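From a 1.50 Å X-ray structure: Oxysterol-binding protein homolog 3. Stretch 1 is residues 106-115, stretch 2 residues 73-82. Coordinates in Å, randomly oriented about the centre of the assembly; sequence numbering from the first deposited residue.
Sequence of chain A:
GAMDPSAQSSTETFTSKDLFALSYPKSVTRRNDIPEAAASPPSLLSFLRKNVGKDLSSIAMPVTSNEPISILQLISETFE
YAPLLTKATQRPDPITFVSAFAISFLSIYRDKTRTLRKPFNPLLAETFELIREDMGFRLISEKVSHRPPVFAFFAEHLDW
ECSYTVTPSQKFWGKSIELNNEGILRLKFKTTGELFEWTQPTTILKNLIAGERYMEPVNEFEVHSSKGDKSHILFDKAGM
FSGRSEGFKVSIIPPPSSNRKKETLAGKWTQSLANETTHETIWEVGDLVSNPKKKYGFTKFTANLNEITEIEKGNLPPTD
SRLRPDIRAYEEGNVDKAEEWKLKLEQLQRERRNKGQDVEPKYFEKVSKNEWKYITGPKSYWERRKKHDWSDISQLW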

# COMPACT_ATOMS: atom_id res chain seq x y z
N LEU A 106 -1.88 -6.87 -5.50
CA LEU A 106 -1.48 -6.66 -6.89
C LEU A 106 -2.64 -6.24 -7.78
O LEU A 106 -2.45 -5.55 -8.78
CB LEU A 106 -0.85 -7.93 -7.46
CG LEU A 106 0.50 -8.35 -6.90
CD1 LEU A 106 0.82 -9.77 -7.37
CD2 LEU A 106 1.57 -7.38 -7.34
N SER A 107 -3.84 -6.66 -7.41
CA SER A 107 -5.04 -6.38 -8.19
C SER A 107 -5.36 -4.91 -8.44
O SER A 107 -6.14 -4.59 -9.34
CB SER A 107 -6.26 -7.05 -7.54
OG SER A 107 -6.55 -6.49 -6.27
N ILE A 108 -4.78 -4.00 -7.66
CA ILE A 108 -5.07 -2.59 -7.88
C ILE A 108 -4.49 -2.10 -9.20
O ILE A 108 -4.83 -1.02 -9.67
CB ILE A 108 -4.54 -1.68 -6.73
CG1 ILE A 108 -3.01 -1.74 -6.64
CG2 ILE A 108 -5.19 -2.08 -5.41
CD1 ILE A 108 -2.42 -0.73 -5.67
N TYR A 109 -3.62 -2.91 -9.80
CA TYR A 109 -3.00 -2.54 -11.07
C TYR A 109 -3.65 -3.25 -12.25
O TYR A 109 -3.10 -3.23 -13.36
CB TYR A 109 -1.51 -2.87 -11.03
CG TYR A 109 -0.77 -2.12 -9.94
CD1 TYR A 109 -0.68 -0.73 -9.97
CD2 TYR A 109 -0.20 -2.80 -8.86
CE1 TYR A 109 -0.05 -0.03 -8.96
CE2 TYR A 109 0.44 -2.10 -7.83
CZ TYR A 109 0.51 -0.71 -7.89
OH TYR A 109 1.11 0.01 -6.89
N ARG A 110 -4.81 -3.87 -12.04
CA ARG A 110 -5.46 -4.57 -13.14
C ARG A 110 -5.84 -3.62 -14.26
O ARG A 110 -5.73 -3.98 -15.44
CB ARG A 110 -6.68 -5.37 -12.64
CG ARG A 110 -7.80 -4.61 -11.94
CD ARG A 110 -8.76 -5.66 -11.39
NE ARG A 110 -9.98 -5.18 -10.74
CZ ARG A 110 -10.04 -4.67 -9.51
NH1 ARG A 110 -8.94 -4.54 -8.78
NH2 ARG A 110 -11.22 -4.36 -8.99
N ASP A 111 -6.28 -2.42 -13.92
CA ASP A 111 -6.59 -1.43 -14.95
C ASP A 111 -5.26 -0.71 -15.15
O ASP A 111 -4.78 -0.00 -14.25
CB ASP A 111 -7.65 -0.43 -14.49
CG ASP A 111 -8.04 0.55 -15.58
OD1 ASP A 111 -7.13 1.02 -16.30
OD2 ASP A 111 -9.24 0.85 -15.73
N LYS A 112 -4.65 -0.91 -16.31
CA LYS A 112 -3.36 -0.31 -16.63
C LYS A 112 -3.27 1.19 -16.37
O LYS A 112 -2.18 1.73 -16.22
CB LYS A 112 -3.00 -0.61 -18.09
CG LYS A 112 -2.75 -2.09 -18.35
CD LYS A 112 -2.45 -2.35 -19.82
CE LYS A 112 -2.18 -3.83 -20.06
NZ LYS A 112 -1.94 -4.14 -21.50
N THR A 113 -4.42 1.86 -16.33
CA THR A 113 -4.42 3.30 -16.09
C THR A 113 -3.72 3.63 -14.77
O THR A 113 -3.04 4.65 -14.66
CB THR A 113 -5.87 3.85 -16.05
OG1 THR A 113 -6.56 3.47 -17.25
CG2 THR A 113 -5.86 5.37 -15.93
N ARG A 114 -3.87 2.75 -13.78
CA ARG A 114 -3.26 2.96 -12.47
C ARG A 114 -1.74 3.06 -12.51
O ARG A 114 -1.12 3.67 -11.64
CB ARG A 114 -3.68 1.83 -11.51
CG ARG A 114 -3.33 2.07 -10.04
CD ARG A 114 -4.19 3.17 -9.43
NE ARG A 114 -3.66 3.64 -8.14
CZ ARG A 114 -3.94 3.11 -6.95
NH1 ARG A 114 -4.77 2.08 -6.84
NH2 ARG A 114 -3.39 3.63 -5.87
N THR A 115 -1.12 2.46 -13.53
CA THR A 115 0.34 2.49 -13.63
C THR A 115 0.91 3.76 -14.25
O THR A 115 2.13 3.92 -14.32
CB THR A 115 0.86 1.27 -14.43
OG1 THR A 115 0.48 1.41 -15.81
CG2 THR A 115 0.29 -0.03 -13.88
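Stretch 2 (73-82) QLISETFEYA

Stretch 2 enters as the last part of a helix, includes a 3-10 segment at Glu77-Thr78 and closes with a type I turn from Phe79 to Ala82. The nearest CA atoms across the two stretches, those of Ile108 and Glu77, are 8.1 Å apart, so side chains and water make the contact, which buries 315 Å² summed over both sides.

The firmest link is the salt bridge between Arg114 and Glu77. Arg114 NH1 donates to Glu77 OE1 at 3.1 Å and Arg114 NH2 to Glu77 OE2 at 2.8 Å, with N-H...acceptor angles of 174° and 178°. Such nearly linear, paired bonds require carboxylate and guanidinium to meet edge to edge; Glu77 does so with chi1 m, chi2 t and chi3 at 70°, Arg114 with chi1 t, chi2 p, chi3 t and chi4 at -88°.

Ile108 (chi1 p, chi2 t) points toward stretch 2 and uses two branches. Its CD1 lies 3.7 Å from Leu74 CD1, an apolar contact, while its CG2 packs 3.4 Å from Glu77 OE1 and 3.8 Å from Glu80 OE1. Leu74 leaves its backbone sideways, but chi1 t and chi2 p bring CD1 nearer, where it also lies 3.9 Å from Tyr109 OH and 3.5 Å from Arg114 NH2.

At the other end, Tyr81 (chi1 m, chi2 -81°) brings CE2 to 3.5 Å from Ser107 OG. Water 1 joins four side chains here: it donates to Glu80 OE1 and Ser107 OG, both at 2.7 Å, accepts from Arg110 NH1 at 2.9 Å, and hydrogen-bonds Tyr81 OH at 2.6 Å. Arg110 (chi1 p, chi2 and chi3 t, chi4 -77°) runs extended past Ser107, and its NH1 also donates to Ser107 O at 2.9 Å, leaving its NH2 to reach water 2 at 2.9 Å.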

# COMPACT_ATOMS: atom_id res chain seq x y z
N GLN A 73 -1.22 6.02 1.93
CA GLN A 73 -2.54 5.57 1.50
C GLN A 73 -2.41 4.40 0.51
O GLN A 73 -3.17 3.43 0.58
CB GLN A 73 -3.32 6.75 0.90
CG GLN A 73 -3.68 7.79 1.97
CD GLN A 73 -4.26 9.07 1.42
OE1 GLN A 73 -3.69 9.71 0.54
NE2 GLN A 73 -5.41 9.48 1.97
N LEU A 74 -1.44 4.48 -0.40
CA LEU A 74 -1.22 3.41 -1.37
C LEU A 74 -0.92 2.09 -0.66
O LEU A 74 -1.53 1.06 -0.96
CB LEU A 74 -0.04 3.74 -2.29
CG LEU A 74 0.42 2.54 -3.13
CD1 LEU A 74 -0.65 2.19 -4.15
CD2 LEU A 74 1.74 2.86 -3.83
N ILE A 75 0.02 2.11 0.28
CA ILE A 75 0.36 0.88 0.97
C ILE A 75 -0.81 0.35 1.82
O ILE A 75 -0.92 -0.85 2.05
CB ILE A 75 1.63 1.08 1.81
CG1 ILE A 75 2.79 1.41 0.87
CG2 ILE A 75 1.94 -0.19 2.62
CD1 ILE A 75 4.10 1.70 1.58
N SER A 76 -1.69 1.25 2.25
CA SER A 76 -2.86 0.83 3.03
C SER A 76 -3.79 -0.03 2.18
O SER A 76 -4.63 -0.75 2.72
CB SER A 76 -3.63 2.04 3.55
OG SER A 76 -2.87 2.74 4.52
N GLU A 77 -3.65 0.04 0.86
CA GLU A 77 -4.49 -0.76 -0.02
C GLU A 77 -4.12 -2.24 0.12
O GLU A 77 -4.83 -3.12 -0.37
CB GLU A 77 -4.34 -0.30 -1.48
CG GLU A 77 -4.90 1.10 -1.69
CD GLU A 77 -4.80 1.58 -3.13
OE1 GLU A 77 -5.53 1.05 -4.00
OE2 GLU A 77 -3.99 2.49 -3.38
N THR A 78 -3.00 -2.49 0.79
CA THR A 78 -2.57 -3.86 1.06
C THR A 78 -3.69 -4.54 1.85
O THR A 78 -3.82 -5.77 1.84
CB THR A 78 -1.27 -3.87 1.91
OG1 THR A 78 -0.18 -3.42 1.11
CG2 THR A 78 -0.97 -5.27 2.43
N PHE A 79 -4.51 -3.74 2.53
CA PHE A 79 -5.60 -4.25 3.36
C PHE A 79 -7.00 -4.19 2.76
O PHE A 79 -7.99 -4.40 3.46
CB PHE A 79 -5.56 -3.54 4.72
CG PHE A 79 -4.33 -3.86 5.52
CD1 PHE A 79 -4.27 -5.03 6.27
CD2 PHE A 79 -3.22 -3.04 5.47
CE1 PHE A 79 -3.11 -5.38 6.96
CE2 PHE A 79 -2.05 -3.37 6.15
CZ PHE A 79 -2.00 -4.55 6.90
N GLU A 80 -7.09 -3.93 1.46
CA GLU A 80 -8.39 -3.88 0.80
C GLU A 80 -9.19 -5.16 1.03
O GLU A 80 -10.40 -5.12 1.21
CB GLU A 80 -8.22 -3.67 -0.71
CG GLU A 80 -9.55 -3.64 -1.47
CD GLU A 80 -9.39 -3.51 -2.98
OE1 GLU A 80 -8.25 -3.36 -3.48
OE2 GLU A 80 -10.42 -3.56 -3.68
N TYR A 81 -8.49 -6.30 1.04
CA TYR A 81 -9.15 -7.59 1.22
C TYR A 81 -8.84 -8.22 2.58
O TYR A 81 -8.63 -9.43 2.70
CB TYR A 81 -8.76 -8.54 0.08
CG TYR A 81 -9.11 -8.00 -1.29
CD1 TYR A 81 -10.41 -8.11 -1.80
CD2 TYR A 81 -8.15 -7.34 -2.06
CE1 TYR A 81 -10.74 -7.57 -3.06
CE2 TYR A 81 -8.48 -6.81 -3.32
CZ TYR A 81 -9.76 -6.93 -3.81
OH TYR A 81 -10.07 -6.39 -5.04
N ALA A 82 -8.81 -7.37 3.60
CA ALA A 82 -8.55 -7.78 4.97
C ALA A 82 -9.45 -8.93 5.44
O ALA A 82 -9.04 -9.72 6.29
CB ALA A 82 -8.70 -6.59 5.91
O HOH W 1 -8.43 -4.60 -5.91
O HOH W 2 -11.57 -3.67 -6.20